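PDB 5V8K: p800 reaction center core protein from Heliobacterium modesticaldum, which forms the core of a homodimeric photosynthetic reaction center, binding bacteriochlorophylls and related pigments in the membrane and contributing cysteine ligands to a 4Fe-4S cluster. Local coordinates for residues G324-A336 with I376-H390. Sequence-based numbering, arbitrary orientation.
Sequences GAFLPIFVSYGIA and ISEFVAAHAIAGGLH. With GBF (Bacteriochlorophyll g), chain B.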
# COMPACT_ATOMS: atom_id res chain seq x y z
N GLY A 324 -19.16 12.73 -14.18
CA GLY A 324 -19.13 13.63 -13.05
C GLY A 324 -17.94 13.41 -12.14
O GLY A 324 -17.55 14.32 -11.41
N ALA A 325 -17.35 12.23 -12.18
CA ALA A 325 -16.10 11.99 -11.48
C ALA A 325 -14.90 12.35 -12.35
O ALA A 325 -13.99 13.05 -11.88
CB ALA A 325 -15.99 10.52 -11.08
N PHE A 326 -14.92 11.91 -13.62
CA PHE A 326 -13.78 12.05 -14.51
C PHE A 326 -13.38 13.50 -14.69
O PHE A 326 -12.20 13.85 -14.58
CB PHE A 326 -14.07 11.46 -15.90
CG PHE A 326 -12.87 11.51 -16.78
CD1 PHE A 326 -11.95 10.52 -16.75
CD2 PHE A 326 -12.65 12.59 -17.59
CE1 PHE A 326 -10.83 10.58 -17.53
CE2 PHE A 326 -11.53 12.65 -18.39
CZ PHE A 326 -10.62 11.63 -18.35
N LEU A 327 -14.31 14.36 -15.04
CA LEU A 327 -13.94 15.72 -15.38
C LEU A 327 -13.32 16.47 -14.21
O LEU A 327 -12.22 17.04 -14.38
CB LEU A 327 -15.16 16.45 -15.95
CG LEU A 327 -14.90 17.91 -16.35
CD1 LEU A 327 -13.73 17.95 -17.31
CD2 LEU A 327 -16.11 18.55 -17.02
N PRO A 328 -13.92 16.51 -13.02
CA PRO A 328 -13.27 17.27 -11.92
C PRO A 328 -11.98 16.64 -11.41
O PRO A 328 -11.06 17.37 -11.02
CB PRO A 328 -14.35 17.33 -10.84
CG PRO A 328 -15.28 16.20 -11.16
CD PRO A 328 -15.28 16.07 -12.65
N ILE A 329 -11.86 15.31 -11.42
CA ILE A 329 -10.60 14.65 -11.10
C ILE A 329 -9.54 15.02 -12.12
O ILE A 329 -8.39 15.30 -11.76
CB ILE A 329 -10.80 13.12 -11.03
CG1 ILE A 329 -11.70 12.72 -9.86
CG2 ILE A 329 -9.49 12.41 -10.97
CD1 ILE A 329 -11.13 13.05 -8.49
N PHE A 330 -9.89 14.97 -13.40
CA PHE A 330 -8.92 15.31 -14.43
C PHE A 330 -8.41 16.72 -14.23
O PHE A 330 -7.21 16.96 -14.31
CB PHE A 330 -9.55 15.16 -15.83
CG PHE A 330 -8.60 15.44 -16.97
CD1 PHE A 330 -8.41 16.72 -17.43
CD2 PHE A 330 -7.86 14.43 -17.52
CE1 PHE A 330 -7.52 16.99 -18.48
CE2 PHE A 330 -6.95 14.68 -18.57
CZ PHE A 330 -6.79 15.97 -19.04
N VAL A 331 -9.32 17.66 -13.99
CA VAL A 331 -8.93 19.05 -13.81
C VAL A 331 -8.07 19.23 -12.56
O VAL A 331 -6.99 19.83 -12.61
CB VAL A 331 -10.20 19.93 -13.77
CG1 VAL A 331 -9.88 21.30 -13.29
CG2 VAL A 331 -10.85 20.04 -15.16
N SER A 332 -8.52 18.68 -11.41
CA SER A 332 -7.85 18.89 -10.13
C SER A 332 -6.51 18.16 -10.09
O SER A 332 -5.47 18.78 -9.87
CB SER A 332 -8.76 18.45 -8.96
OG SER A 332 -9.06 17.06 -8.98
N TYR A 333 -6.50 16.85 -10.36
CA TYR A 333 -5.26 16.09 -10.27
C TYR A 333 -4.32 16.42 -11.43
O TYR A 333 -3.10 16.37 -11.27
CB TYR A 333 -5.57 14.59 -10.19
CG TYR A 333 -6.14 14.18 -8.82
CD1 TYR A 333 -7.46 14.45 -8.49
CD2 TYR A 333 -5.36 13.55 -7.87
CE1 TYR A 333 -7.98 14.12 -7.23
CE2 TYR A 333 -5.88 13.20 -6.60
CZ TYR A 333 -7.18 13.49 -6.31
OH TYR A 333 -7.71 13.18 -5.10
N GLY A 334 -4.85 16.76 -12.60
CA GLY A 334 -3.97 17.17 -13.67
C GLY A 334 -3.28 18.49 -13.39
O GLY A 334 -2.07 18.64 -13.59
N ILE A 335 -4.05 19.49 -12.94
CA ILE A 335 -3.43 20.76 -12.56
C ILE A 335 -2.41 20.55 -11.45
O ILE A 335 -1.30 21.10 -11.50
CB ILE A 335 -4.49 21.78 -12.14
CG1 ILE A 335 -5.22 22.34 -13.36
CG2 ILE A 335 -3.84 22.97 -11.40
CD1 ILE A 335 -6.43 23.15 -12.99
N ALA A 336 -2.79 19.79 -10.41
CA ALA A 336 -1.91 19.68 -9.25
C ALA A 336 -0.66 18.89 -9.60
O ALA A 336 0.38 19.10 -8.99
CB ALA A 336 -2.63 19.03 -8.06
N ILE A 376 -5.87 28.91 -5.95
CA ILE A 376 -5.72 27.63 -6.63
C ILE A 376 -5.86 26.49 -5.65
O ILE A 376 -6.28 25.39 -6.03
CB ILE A 376 -4.38 27.59 -7.41
CG1 ILE A 376 -4.20 26.27 -8.17
CG2 ILE A 376 -3.20 27.78 -6.51
CD1 ILE A 376 -5.16 26.16 -9.36
N SER A 377 -5.54 26.72 -4.37
CA SER A 377 -5.65 25.67 -3.35
C SER A 377 -7.10 25.23 -3.18
O SER A 377 -7.40 24.04 -3.21
CB SER A 377 -5.08 26.13 -1.99
OG SER A 377 -5.12 25.08 -1.02
N GLU A 378 -8.01 26.19 -2.99
CA GLU A 378 -9.44 25.88 -2.96
C GLU A 378 -9.96 25.32 -4.30
O GLU A 378 -10.76 24.38 -4.31
CB GLU A 378 -10.24 27.12 -2.59
CG GLU A 378 -10.29 27.43 -1.14
CD GLU A 378 -9.03 28.11 -0.60
OE1 GLU A 378 -8.28 28.75 -1.41
OE2 GLU A 378 -8.81 27.99 0.64
N PHE A 379 -9.57 25.91 -5.44
CA PHE A 379 -10.06 25.40 -6.72
C PHE A 379 -9.71 23.92 -6.89
O PHE A 379 -10.60 23.09 -7.14
CB PHE A 379 -9.51 26.23 -7.89
CG PHE A 379 -9.98 25.75 -9.26
CD1 PHE A 379 -11.16 26.24 -9.81
CD2 PHE A 379 -9.27 24.80 -9.97
CE1 PHE A 379 -11.61 25.81 -11.06
CE2 PHE A 379 -9.72 24.35 -11.23
CZ PHE A 379 -10.90 24.85 -11.77
N VAL A 380 -8.44 23.56 -6.70
CA VAL A 380 -8.03 22.16 -6.84
C VAL A 380 -8.71 21.28 -5.78
O VAL A 380 -9.24 20.20 -6.08
CB VAL A 380 -6.50 22.03 -6.79
CG1 VAL A 380 -6.04 20.54 -6.71
CG2 VAL A 380 -5.90 22.73 -7.96
N ALA A 381 -8.70 21.73 -4.51
CA ALA A 381 -9.21 20.86 -3.45
C ALA A 381 -10.70 20.59 -3.62
O ALA A 381 -11.16 19.45 -3.45
CB ALA A 381 -8.95 21.51 -2.09
N ALA A 382 -11.46 21.61 -3.97
CA ALA A 382 -12.89 21.42 -4.15
C ALA A 382 -13.21 20.53 -5.35
O ALA A 382 -14.12 19.70 -5.29
CB ALA A 382 -13.56 22.78 -4.27
N HIS A 383 -12.47 20.66 -6.45
CA HIS A 383 -12.72 19.75 -7.56
C HIS A 383 -12.24 18.34 -7.27
O HIS A 383 -12.81 17.38 -7.79
CB HIS A 383 -12.10 20.29 -8.84
CG HIS A 383 -12.84 21.46 -9.37
ND1 HIS A 383 -12.62 22.74 -8.90
CD2 HIS A 383 -13.84 21.55 -10.27
CE1 HIS A 383 -13.45 23.57 -9.51
NE2 HIS A 383 -14.17 22.88 -10.37
N ALA A 384 -11.22 18.17 -6.43
CA ALA A 384 -10.79 16.81 -6.09
C ALA A 384 -11.81 16.12 -5.18
O ALA A 384 -12.08 14.92 -5.32
CB ALA A 384 -9.41 16.86 -5.44
N ILE A 385 -12.40 16.87 -4.26
CA ILE A 385 -13.42 16.37 -3.36
C ILE A 385 -14.73 16.10 -4.11
O ILE A 385 -15.36 15.06 -3.95
CB ILE A 385 -13.62 17.37 -2.21
CG1 ILE A 385 -12.36 17.39 -1.38
CG2 ILE A 385 -14.85 17.03 -1.34
CD1 ILE A 385 -12.30 18.56 -0.42
N ALA A 386 -15.19 17.07 -4.89
CA ALA A 386 -16.35 16.83 -5.76
C ALA A 386 -16.14 15.59 -6.63
O ALA A 386 -17.02 14.72 -6.73
CB ALA A 386 -16.60 18.05 -6.63
N GLY A 387 -14.98 15.48 -7.27
CA GLY A 387 -14.70 14.29 -8.08
C GLY A 387 -14.68 13.01 -7.25
O GLY A 387 -15.16 11.96 -7.71
N GLY A 388 -14.10 13.07 -6.05
CA GLY A 388 -14.09 11.91 -5.18
C GLY A 388 -15.50 11.48 -4.80
O GLY A 388 -15.80 10.28 -4.73
N LEU A 389 -16.39 12.44 -4.61
CA LEU A 389 -17.78 12.12 -4.32
C LEU A 389 -18.45 11.37 -5.46
O LEU A 389 -19.17 10.39 -5.24
CB LEU A 389 -18.55 13.41 -3.98
CG LEU A 389 -18.32 13.91 -2.56
CD1 LEU A 389 -18.90 15.30 -2.46
CD2 LEU A 389 -18.95 13.01 -1.50
N HIS A 390 -18.28 11.86 -6.70
CA HIS A 390 -18.87 11.17 -7.84
C HIS A 390 -18.21 9.83 -8.10
O HIS A 390 -18.86 8.87 -8.50
CB HIS A 390 -18.78 12.05 -9.09
CG HIS A 390 -19.63 13.27 -9.00
ND1 HIS A 390 -19.34 14.31 -8.15
CD2 HIS A 390 -20.81 13.57 -9.59
CE1 HIS A 390 -20.28 15.24 -8.27
NE2 HIS A 390 -21.17 14.81 -9.14
MG GBF B . -11.65 8.68 -22.59
CHA GBF B . -14.07 9.45 -20.13
CHB GBF B . -12.95 10.96 -24.54
CHC GBF B . -8.75 8.36 -24.43
CHD GBF B . -10.12 6.66 -20.07
NA GBF B . -13.18 9.90 -22.41
C1A GBF B . -14.08 10.18 -21.45
C2A GBF B . -14.98 11.35 -21.69
C3A GBF B . -14.90 11.41 -23.23
C4A GBF B . -13.59 10.70 -23.40
CMA GBF B . -15.93 10.67 -24.05
CAA GBF B . -14.26 12.45 -20.94
CBA GBF B . -14.37 13.83 -21.46
CGA GBF B . -13.56 14.67 -20.53
O1A GBF B . -14.09 15.13 -19.54
O2A GBF B . -12.22 15.09 -20.90
NB GBF B . -10.92 9.65 -24.21
C1B GBF B . -11.65 10.44 -24.99
C2B GBF B . -10.93 10.75 -26.14
C3B GBF B . -9.76 10.03 -26.05
C4B GBF B . -9.83 9.28 -24.87
CMB GBF B . -11.31 11.71 -27.24
CAB GBF B . -8.66 10.00 -27.02
CBB GBF B . -8.52 10.56 -28.22
NC GBF B . -9.86 7.72 -22.31
C1C GBF B . -8.83 7.67 -23.13
C2C GBF B . -7.62 6.83 -22.94
C3C GBF B . -8.15 6.43 -21.62
C4C GBF B . -9.41 6.92 -21.31
CMC GBF B . -7.66 5.64 -23.91
CAC GBF B . -7.45 5.50 -20.70
CBC GBF B . -6.07 4.90 -20.94
ND GBF B . -11.85 8.22 -20.63
C1D GBF B . -11.37 7.35 -19.78
C2D GBF B . -12.13 7.03 -18.40
C3D GBF B . -13.13 7.92 -18.73
C4D GBF B . -13.00 8.59 -19.95
CMD GBF B . -11.86 6.16 -17.25
CAD GBF B . -14.25 8.51 -17.98
OBD GBF B . -14.97 8.09 -17.00
CBD GBF B . -14.92 9.45 -18.93
CGD GBF B . -16.21 8.88 -19.38
O1D GBF B . -16.25 7.93 -20.15
O2D GBF B . -17.46 9.40 -18.96
CED GBF B . -18.49 8.43 -19.07
C1 GBF B . -11.63 16.22 -20.25
C2 GBF B . -10.24 16.54 -20.73
C3 GBF B . -10.00 17.43 -21.70
C4 GBF B . -8.58 17.72 -22.12
C5 GBF B . -11.15 18.12 -22.40
O HOH W 1 -10.32 12.99 -4.93
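Ile376 opens the packing by touching Ile335, whose CG2 also reaches Val380. One turn on, the Phe379 ring presents its edge to Val331, CE2 lying 3.7 Å from Val331 CG1, while Ile335 CD1 comes up to the same Phe379 CE2, the two side chains crossing at about a right angle. Val380 sets its carbonyl O against Ser332 CB. His383 is fixed from its own helix: ND1 donates to Phe379 O at 2.7 Å, nearly straight at 166° and within the ring plane, which leaves NE2 to ligate the magnesium of another bacteriochlorophyll g. With CG beside the backbone N (chi1 -72°), its ring can turn back to that carbonyl. Ala384 meets Ser332 OG, which is turned back to Pro328 O, and Tyr333 CE1; a water accepts from Tyr333 OH and donates to Ala384 O, bridging the helices. Gly387 allows the close approach of 4.3 Å between its CA and Ala325 CA, since a CB would collide with Ile329 CG1. His390 repeats the arrangement of His383, with ND1 bonded to Ala386 O and NE2 on a second magnesium, while Gly324 O lies 3.3 Å above its ring plane. On helix 324-336, Phe326 has a further bacteriochlorophyll g over one ring face, offset toward the rim, its CD1 3.3 Å from pigment atom CAD and its CD2 and CE2 against ester oxygens O1A and O2A; an alanine here would probably leave a gap beside that macrocycle and its ester arm. The two segments, on helices predicted to cross the membrane, run nearly antiparallel, at 154° with axes 7.5 Å apart, and helix 449-459 packs against Tyr333, Ala381, Ile385 and Leu389.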